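Local coordinates for protein RpfR (Cronobacter turicensis, PDB 6DGG) that is built on a PAS domain, a fold that commonly serves as a sensory module in signalling proteins, and holds lauric acid in a pocket, at residues Q20-N23 against R24-E28. Sequence-based numbering, arbitrary orientation.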
# COMPACT_ATOMS: atom_id res chain seq x y z
N GLN A 20 4.70 7.87 0.15
CA GLN A 20 4.93 9.04 0.98
C GLN A 20 5.25 8.69 2.43
O GLN A 20 6.04 9.39 3.07
CB GLN A 20 3.70 9.95 0.92
CG GLN A 20 3.21 10.18 -0.50
CD GLN A 20 4.23 10.90 -1.37
OE1 GLN A 20 4.87 11.86 -0.92
NE2 GLN A 20 4.40 10.45 -2.61
N ARG A 21 4.63 7.63 2.96
CA ARG A 21 4.91 7.09 4.28
C ARG A 21 4.72 5.58 4.21
O ARG A 21 3.95 5.06 3.38
CB ARG A 21 3.98 7.67 5.36
CG ARG A 21 4.18 9.15 5.68
CD ARG A 21 4.24 9.38 7.19
NE ARG A 21 5.47 8.83 7.75
CZ ARG A 21 5.90 9.04 8.99
NH1 ARG A 21 5.20 9.80 9.83
NH2 ARG A 21 7.03 8.50 9.39
N PHE A 22 5.39 4.88 5.13
CA PHE A 22 5.53 3.42 5.07
C PHE A 22 5.89 3.01 6.49
O PHE A 22 6.97 3.34 6.97
CB PHE A 22 6.67 3.12 4.09
CG PHE A 22 6.89 1.67 3.74
CD1 PHE A 22 6.14 1.06 2.74
CD2 PHE A 22 7.94 0.96 4.31
CE1 PHE A 22 6.39 -0.26 2.36
CE2 PHE A 22 8.20 -0.36 3.93
CZ PHE A 22 7.43 -0.96 2.95
N ASN A 23 4.96 2.34 7.18
CA ASN A 23 5.10 2.19 8.63
C ASN A 23 5.97 0.98 9.00
O ASN A 23 6.45 0.22 8.16
CB ASN A 23 3.74 2.15 9.34
CG ASN A 23 3.05 0.81 9.22
OD1 ASN A 23 3.11 0.15 8.19
ND2 ASN A 23 2.37 0.40 10.29
N ARG A 24 6.16 0.79 10.31
CA ARG A 24 7.12 -0.20 10.78
C ARG A 24 6.71 -1.62 10.40
O ARG A 24 7.57 -2.45 10.06
CB ARG A 24 7.30 -0.08 12.29
CG ARG A 24 8.43 -0.93 12.84
CD ARG A 24 8.74 -0.57 14.29
NE ARG A 24 9.19 0.82 14.44
CZ ARG A 24 9.54 1.37 15.59
NH1 ARG A 24 9.49 0.67 16.72
NH2 ARG A 24 9.94 2.64 15.62
N LEU A 25 5.42 -1.94 10.46
CA LEU A 25 5.01 -3.28 10.07
C LEU A 25 5.26 -3.52 8.58
O LEU A 25 5.61 -4.63 8.18
CB LEU A 25 3.56 -3.54 10.45
CG LEU A 25 3.09 -4.99 10.31
CD1 LEU A 25 3.96 -5.96 11.12
CD2 LEU A 25 1.63 -5.17 10.73
N SER A 26 5.10 -2.47 7.76
CA SER A 26 5.47 -2.57 6.35
C SER A 26 6.95 -2.90 6.19
O SER A 26 7.32 -3.72 5.35
CB SER A 26 5.13 -1.28 5.62
OG SER A 26 3.73 -1.00 5.68
N GLU A 27 7.80 -2.26 7.00
CA GLU A 27 9.22 -2.57 6.98
C GLU A 27 9.47 -4.03 7.35
O GLU A 27 10.28 -4.71 6.72
CB GLU A 27 9.98 -1.65 7.95
CG GLU A 27 9.86 -0.16 7.64
CD GLU A 27 10.63 0.71 8.60
OE1 GLU A 27 10.90 0.26 9.74
OE2 GLU A 27 10.97 1.85 8.24
N GLU A 28 8.77 -4.53 8.39
CA GLU A 28 9.00 -5.90 8.82
C GLU A 28 8.61 -6.91 7.74
O GLU A 28 9.31 -7.91 7.53
CB GLU A 28 8.26 -6.16 10.13
CG GLU A 28 8.83 -5.38 11.31
CD GLU A 28 7.97 -5.47 12.56
OE1 GLU A 28 7.16 -6.42 12.66
OE2 GLU A 28 8.11 -4.59 13.44
O HOH W 1 8.60 3.05 9.31
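Asn23 caps the helix that begins at Arg24. Its OD1 takes the hydroxyl OG of Ser26 at 2.8 Å, nearly in line with the amide C=O, and receives a weak bond from the backbone N of Ser26 at 3.3 Å. The short side chain of asparagine, with its carbonyl acceptor, suits an N-cap: with CG between the backbone N and carbonyl carbon (chi1 79°), OD1 curls back to the first turn of the helix. The backbone takes part as well: Asn23 O accepts from Glu27 N at 3.1 Å, the first i to i+4 bond.

The nonpolar part belongs to Phe22, whose flat ring offers a broad face. Serine's small CB can sit close over it while OG serves the cap: Ser26 CB lies 3.5 Å from the centroid and 8° off the normal, a CH-pi contact. Glu27 slants past the ring, CG 4.0 Å from Phe22 CD2; its longer chain carries OE2 to Glu34 N and, weakly, to a water that also donates to Phe22 O.

Asn23 OD1 also accepts from Ile10 N and ND2 donates to Ser8 O, fixing the amide's rotation. Edge strand 19-22 passes into helix 24-30 through the single residue Asn23, with Phe22 and Ser26 against strand 9-13 and touching lauric acid.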